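Local coordinates for tail fiber protein (Pseudomonas aeruginosa, PDB 6CL6) that probably acts as the receptor-binding fibre of the R2 pyocin, a contractile injection system of Pseudomonas aeruginosa, at residues G302-T305 with D311-I314; G327-T332 with A353-G358. One frame throughout, in Å; residues are numbered along the deposited sequence.

Contact 1: residues G302-T305 with D311-I314; sequences GQVT and DASI
V304 packs against A312 and I314 in an apolar contact between two facing β-sheets. Segment 302-305 lies on strand 297-306 of a five-stranded antiparallel sheet. Segment 311-314 lies on strand 310-315, at the edge of a three-stranded sheet within the chain. The two short segments run at 143° to each other, with axes 7.5 Å apart at closest approach. No hydrogen bond joins them; the contact is mainly apolar side-chain packing.

V304 has the most surface buried here, and both of its methyls are used. Its CG2 stands anti to the backbone N, with chi1 at 66° placing CG1 between N and the carbonyl carbon. In this rotamer both methyls and CB lie against CG2 of I314. That methyl is 3.6 Å from V304 CB. The two side chains cross at about a right angle. V304 CG2 also reaches along the partner strand to A312 CB, at 3.8 Å. A312 CB in turn sits 3.5 Å from the backbone O of T305.

Each strand has its hydrogen-bonded neighbour in its own sheet. V304 pairs with L365, while A312 pairs with I355 and I314 with A353. The side chains of V304 and I314 both also touch I355. Near the start of strand 310-315, D311 makes salt bridges with R346 and R356.

Two consecutive strands are thus joined by a short turn but meet through side chains instead of backbone pairing. This is a β-arch linking the two layers of a β-sandwich, consistent with the H-lectin clan of this C-terminal region.

Contact 2: residues G327-T332 with A353-G358; sequences GYANQT and AVIRNG. With CA (calcium ion), chain I.
A329, I355 and Q331 carry a buried contact between the two layers of a β-sandwich. Strand 324-331 is an outermost strand of the five-stranded sheet within this chain. Strand 352-357 is the middle strand of the three-stranded sheet facing it.

The apolar half is a single methyl contact. A329 points its CB at the opposite layer and meets I355 CG2 at 3.7 Å. I355 turns this branch anti to its backbone N, while CG1 lies beside N. The isoleucine also touches F345 and L365, so the pair belongs to the hydrophobic interior.

The polar half lies farther along both strands. The Q331 chain bends at chi2 and brings its amide to N357. NE2 donates to N357 OD1 at 2.9 Å, and the bond is nearly straight, with an N-H...O angle of 176°. OD1 lies in the amide plane of Q331, but the donor is tilted 21° from the carbonyl plane of N357. The two amide planes stand 55° apart. Q331 NE2 also bonds to S342 O. N357 OD1 accepts a second bond from Y359 N, and N357 ND2 bonds to P307 O and A361 O. Bonds at both OD1 and ND2 hold the buried N357 amide in its rotation.

Beyond N357 the strand ends at a calcium site on a subunit boundary. D309 of the same chain, P337 O of a neighbouring subunit and four waters are ligands there. The backbone O of G358 completes the set, 2.4 Å from the calcium ion.

Contact 1 closes first along the chain, across the short turn from strand 297-306 to strand 310-315. Contact 2 follows it in series. After contact 1 the chain returns to the five-stranded sheet through strand 324-331. It then crosses again to strands 343-346 and 352-357, closing the longer loop of contact 2. Strands 310-315 and 352-357 are neighbours in the small sheet. The two contacts thus tie the same two layers together at adjoining places. Their loops also converge on one calcium ion: D309 comes from the turn of contact 1 and G358 from the end of contact 2.

Contact 1: residues G302-T305 with D311-I314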
ATOM      1  N   GLY A 302     -72.982  -6.409 -63.159  1.00 23.13           N
ATOM      2  CA  GLY A 302     -72.763  -6.232 -64.578  1.00 25.67           C
ATOM      3  C   GLY A 302     -74.089  -5.930 -65.254  1.00 23.17           C
ATOM      4  O   GLY A 302     -75.101  -5.683 -64.594  1.00 23.11           O
ATOM      5  N   GLN A 303     -74.054  -5.930 -66.579  1.00 23.22           N
ATOM      6  CA  GLN A 303     -75.262  -5.729 -67.379  1.00 23.21           C
ATOM      7  C   GLN A 303     -75.251  -6.727 -68.527  1.00 26.04           C
ATOM      8  O   GLN A 303     -74.199  -7.231 -68.913  1.00 23.32           O
ATOM      9  CB  GLN A 303     -75.375  -4.311 -67.934  1.00 23.21           C
ATOM     10  CG  GLN A 303     -75.206  -3.199 -66.921  1.00 41.24           C
ATOM     11  CD  GLN A 303     -73.734  -2.901 -66.622  1.00 56.13           C
ATOM     12  OE1 GLN A 303     -72.896  -2.885 -67.534  1.00 49.65           O
ATOM     13  NE2 GLN A 303     -73.411  -2.669 -65.340  1.00 47.81           N
ATOM     14  N   VAL A 304     -76.436  -7.005 -69.081  1.00 19.17           N
ATOM     15  CA  VAL A 304     -76.545  -7.992 -70.145  1.00 25.14           C
ATOM     16  C   VAL A 304     -77.747  -7.644 -71.007  1.00 30.52           C
ATOM     17  O   VAL A 304     -78.774  -7.198 -70.500  1.00 19.78           O
ATOM     18  CB  VAL A 304     -76.637  -9.425 -69.562  1.00 20.33           C
ATOM     19  CG1 VAL A 304     -77.910  -9.623 -68.779  1.00 24.64           C
ATOM     20  CG2 VAL A 304     -76.497 -10.466 -70.648  1.00 22.14           C
ATOM     21  N   THR A 305     -77.609  -7.841 -72.318  1.00 18.72           N
ATOM     22  CA  THR A 305     -78.739  -7.692 -73.247  1.00 18.78           C
ATOM     23  C   THR A 305     -79.464  -9.023 -73.336  1.00 24.55           C
ATOM     24  O   THR A 305     -78.852 -10.054 -73.666  1.00 22.99           O
ATOM     25  CB  THR A 305     -78.268  -7.237 -74.625  1.00 24.73           C
ATOM     26  OG1 THR A 305     -77.660  -5.942 -74.520  1.00 26.90           O
ATOM     27  CG2 THR A 305     -79.472  -7.136 -75.598  1.00 33.45           C
ATOM     28  N   ASP A 311     -84.028 -15.823 -72.031  1.00 17.70           N
ATOM     29  CA  ASP A 311     -82.844 -15.807 -71.184  1.00 17.98           C
ATOM     30  C   ASP A 311     -81.614 -15.259 -71.898  1.00 30.78           C
ATOM     31  O   ASP A 311     -81.482 -15.315 -73.125  1.00 20.86           O
ATOM     32  CB  ASP A 311     -82.492 -17.219 -70.693  1.00 31.93           C
ATOM     33  CG  ASP A 311     -83.532 -17.818 -69.787  1.00 31.10           C
ATOM     34  OD1 ASP A 311     -84.198 -17.082 -69.051  1.00 22.64           O
ATOM     35  OD2 ASP A 311     -83.667 -19.055 -69.816  1.00 24.35           O
ATOM     36  N   ALA A 312     -80.681 -14.767 -71.094  1.00 20.45           N
ATOM     37  CA  ALA A 312     -79.314 -14.525 -71.533  1.00 22.44           C
ATOM     38  C   ALA A 312     -78.391 -14.972 -70.418  1.00 28.39           C
ATOM     39  O   ALA A 312     -78.693 -14.782 -69.229  1.00 22.97           O
ATOM     40  CB  ALA A 312     -79.053 -13.053 -71.882  1.00 27.27           C
ATOM     41  N   SER A 313     -77.246 -15.535 -70.807  1.00 20.43           N
ATOM     42  CA  SER A 313     -76.243 -15.989 -69.859  1.00 19.67           C
ATOM     43  C   SER A 313     -75.280 -14.865 -69.523  1.00 26.95           C
ATOM     44  O   SER A 313     -74.974 -14.015 -70.359  1.00 21.93           O
ATOM     45  CB  SER A 313     -75.464 -17.169 -70.448  1.00 35.38           C
ATOM     46  OG  SER A 313     -76.303 -18.294 -70.601  1.00 71.10           O
ATOM     47  N   ILE A 314     -74.810 -14.850 -68.273  1.00 20.02           N
ATOM     48  CA  ILE A 314     -73.790 -13.893 -67.875  1.00 21.19           C
ATOM     49  C   ILE A 314     -72.593 -14.662 -67.334  1.00 19.63           C
ATOM     50  O   ILE A 314     -72.708 -15.796 -66.862  1.00 27.80           O
ATOM     51  CB  ILE A 314     -74.270 -12.865 -66.822  1.00 22.74           C
ATOM     52  CG1 ILE A 314     -74.744 -13.571 -65.550  1.00 24.14           C
ATOM     53  CG2 ILE A 314     -75.372 -11.967 -67.409  1.00 26.20           C
ATOM     54  CD1 ILE A 314     -74.896 -12.634 -64.322  1.00 20.12           C
TER

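Contact 2: residues G327-T332 with A353-G358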
ATOM      1  N   GLY A 327     -78.618 -13.736 -56.186  1.00 17.43           N
ATOM      2  CA  GLY A 327     -78.538 -12.622 -57.115  1.00 20.40           C
ATOM      3  C   GLY A 327     -79.920 -12.155 -57.514  1.00 22.41           C
ATOM      4  O   GLY A 327     -80.945 -12.708 -57.081  1.00 18.49           O
ATOM      5  N   TYR A 328     -79.926 -11.099 -58.328  1.00 15.55           N
ATOM      6  CA  TYR A 328     -81.147 -10.532 -58.882  1.00 14.94           C
ATOM      7  C   TYR A 328     -80.794  -9.810 -60.174  1.00 15.03           C
ATOM      8  O   TYR A 328     -79.616  -9.547 -60.458  1.00 15.33           O
ATOM      9  CB  TYR A 328     -81.817  -9.558 -57.895  1.00 14.54           C
ATOM     10  CG  TYR A 328     -81.101  -8.244 -57.820  1.00 17.56           C
ATOM     11  CD1 TYR A 328     -81.353  -7.236 -58.742  1.00 20.60           C
ATOM     12  CD2 TYR A 328     -80.152  -7.999 -56.822  1.00 19.56           C
ATOM     13  CE1 TYR A 328     -80.691  -6.049 -58.697  1.00 19.96           C
ATOM     14  CE2 TYR A 328     -79.496  -6.798 -56.753  1.00 17.78           C
ATOM     15  CZ  TYR A 328     -79.759  -5.821 -57.703  1.00 26.14           C
ATOM     16  OH  TYR A 328     -79.099  -4.617 -57.657  1.00 28.11           O
ATOM     17  N   ALA A 329     -81.831  -9.471 -60.944  1.00 14.80           N
ATOM     18  CA  ALA A 329     -81.678  -8.622 -62.110  1.00 14.82           C
ATOM     19  C   ALA A 329     -82.699  -7.492 -62.080  1.00 17.79           C
ATOM     20  O   ALA A 329     -83.706  -7.567 -61.386  1.00 17.81           O
ATOM     21  CB  ALA A 329     -81.853  -9.430 -63.409  1.00 15.04           C
ATOM     22  N   ASN A 330     -82.423  -6.458 -62.860  1.00 14.91           N
ATOM     23  CA  ASN A 330     -83.181  -5.218 -62.880  1.00 15.47           C
ATOM     24  C   ASN A 330     -83.303  -4.677 -64.301  1.00 17.81           C
ATOM     25  O   ASN A 330     -82.322  -4.688 -65.049  1.00 14.38           O
ATOM     26  CB  ASN A 330     -82.485  -4.166 -61.977  1.00 15.75           C
ATOM     27  CG  ASN A 330     -82.850  -2.744 -62.350  1.00 14.17           C
ATOM     28  OD1 ASN A 330     -83.913  -2.227 -61.959  1.00 16.23           O
ATOM     29  ND2 ASN A 330     -81.995  -2.119 -63.129  1.00 15.17           N
ATOM     30  N   GLN A 331     -84.514  -4.240 -64.662  1.00 13.77           N
ATOM     31  CA  GLN A 331     -84.760  -3.611 -65.949  1.00 15.18           C
ATOM     32  C   GLN A 331     -84.193  -2.204 -65.970  1.00 13.70           C
ATOM     33  O   GLN A 331     -84.521  -1.385 -65.115  1.00 17.62           O
ATOM     34  CB  GLN A 331     -86.277  -3.556 -66.245  1.00 16.06           C
ATOM     35  CG  GLN A 331     -86.983  -4.898 -66.291  1.00 13.85           C
ATOM     36  CD  GLN A 331     -86.754  -5.630 -67.615  1.00 15.66           C
ATOM     37  OE1 GLN A 331     -86.186  -5.062 -68.546  1.00 14.97           O
ATOM     38  NE2 GLN A 331     -87.206  -6.891 -67.688  1.00 13.93           N
ATOM     39  N   THR A 332     -83.346  -1.911 -66.967  1.00 14.59           N
ATOM     40  CA  THR A 332     -82.721  -0.603 -67.073  1.00 16.04           C
ATOM     41  C   THR A 332     -83.381   0.298 -68.099  1.00 16.08           C
ATOM     42  O   THR A 332     -82.898   1.410 -68.314  1.00 18.93           O
ATOM     43  CB  THR A 332     -81.236  -0.732 -67.432  1.00 25.97           C
ATOM     44  OG1 THR A 332     -81.103  -1.172 -68.781  1.00 21.73           O
ATOM     45  CG2 THR A 332     -80.546  -1.719 -66.507  1.00 20.91           C
ATOM     46  N   ALA A 353     -74.325 -17.363 -64.664  1.00 18.77           N
ATOM     47  CA  ALA A 353     -75.704 -17.432 -64.224  1.00 20.19           C
ATOM     48  C   ALA A 353     -76.598 -17.103 -65.409  1.00 18.89           C
ATOM     49  O   ALA A 353     -76.131 -16.698 -66.489  1.00 23.73           O
ATOM     50  CB  ALA A 353     -75.967 -16.493 -63.060  1.00 19.53           C
ATOM     51  N   VAL A 354     -77.907 -17.279 -65.200  1.00 19.55           N
ATOM     52  CA  VAL A 354     -78.897 -17.088 -66.267  1.00 18.15           C
ATOM     53  C   VAL A 354     -79.851 -15.979 -65.850  1.00 23.96           C
ATOM     54  O   VAL A 354     -80.446 -16.037 -64.766  1.00 19.85           O
ATOM     55  CB  VAL A 354     -79.670 -18.377 -66.572  1.00 23.48           C
ATOM     56  CG1 VAL A 354     -80.690 -18.135 -67.699  1.00 24.69           C
ATOM     57  CG2 VAL A 354     -78.687 -19.497 -66.964  1.00 33.96           C
ATOM     58  N   ILE A 355     -79.962 -14.966 -66.701  1.00 16.75           N
ATOM     59  CA  ILE A 355     -80.818 -13.814 -66.474  1.00 19.17           C
ATOM     60  C   ILE A 355     -82.035 -13.968 -67.378  1.00 24.77           C
ATOM     61  O   ILE A 355     -81.897 -14.116 -68.602  1.00 20.40           O
ATOM     62  CB  ILE A 355     -80.088 -12.493 -66.736  1.00 17.10           C
ATOM     63  CG1 ILE A 355     -78.833 -12.360 -65.861  1.00 21.93           C
ATOM     64  CG2 ILE A 355     -81.033 -11.317 -66.508  1.00 19.53           C
ATOM     65  CD1 ILE A 355     -79.072 -12.516 -64.360  1.00 21.39           C
ATOM     66  N   ARG A 356     -83.222 -13.940 -66.775  1.00 22.24           N
ATOM     67  CA  ARG A 356     -84.479 -14.079 -67.513  1.00 15.65           C
ATOM     68  C   ARG A 356     -85.136 -12.717 -67.687  1.00 25.02           C
ATOM     69  O   ARG A 356     -85.294 -11.968 -66.716  1.00 15.96           O
ATOM     70  CB  ARG A 356     -85.420 -15.034 -66.791  1.00 18.31           C
ATOM     71  CG  ARG A 356     -86.599 -15.511 -67.629  1.00 25.71           C
ATOM     72  CD  ARG A 356     -87.219 -16.719 -66.955  1.00 37.70           C
ATOM     73  NE  ARG A 356     -88.251 -17.381 -67.745  1.00 25.27           N
ATOM     74  CZ  ARG A 356     -88.010 -18.202 -68.767  1.00 36.73           C
ATOM     75  NH1 ARG A 356     -86.772 -18.424 -69.167  1.00 25.74           N
ATOM     76  NH2 ARG A 356     -89.018 -18.781 -69.402  1.00 32.71           N
ATOM     77  N   ASN A 357     -85.550 -12.417 -68.918  1.00 15.81           N
ATOM     78  CA  ASN A 357     -86.222 -11.160 -69.237  1.00 15.98           C
ATOM     79  C   ASN A 357     -87.673 -11.429 -69.594  1.00 15.81           C
ATOM     80  O   ASN A 357     -87.969 -11.974 -70.665  1.00 19.94           O
ATOM     81  CB  ASN A 357     -85.513 -10.453 -70.378  1.00 16.13           C
ATOM     82  CG  ASN A 357     -86.264  -9.255 -70.872  1.00 14.90           C
ATOM     83  OD1 ASN A 357     -86.905  -8.549 -70.106  1.00 14.77           O
ATOM     84  ND2 ASN A 357     -86.211  -9.032 -72.183  1.00 15.66           N
ATOM     85  N   GLY A 358     -88.579 -11.048 -68.698  1.00 16.60           N
ATOM     86  CA  GLY A 358     -90.001 -11.177 -68.967  1.00 14.16           C
ATOM     87  C   GLY A 358     -90.599 -10.105 -69.843  1.00 13.98           C
ATOM     88  O   GLY A 358     -91.744 -10.245 -70.238  1.00 13.82           O
TER
HETATM   89 CA    CA I 703     -93.696 -11.079 -71.300  1.00 20.02          CA
HETATM   90  O   HOH W   1     -94.003  -8.695 -71.529  1.00 13.34           O
HETATM   91  O   HOH W   2     -93.646 -11.611 -68.866  1.00 33.64           O
HETATM   92  O   HOH W   3     -96.046 -11.131 -70.885  1.00 18.05           O
HETATM   93  O   HOH W   4     -94.662 -11.103 -73.588  1.00 15.40           O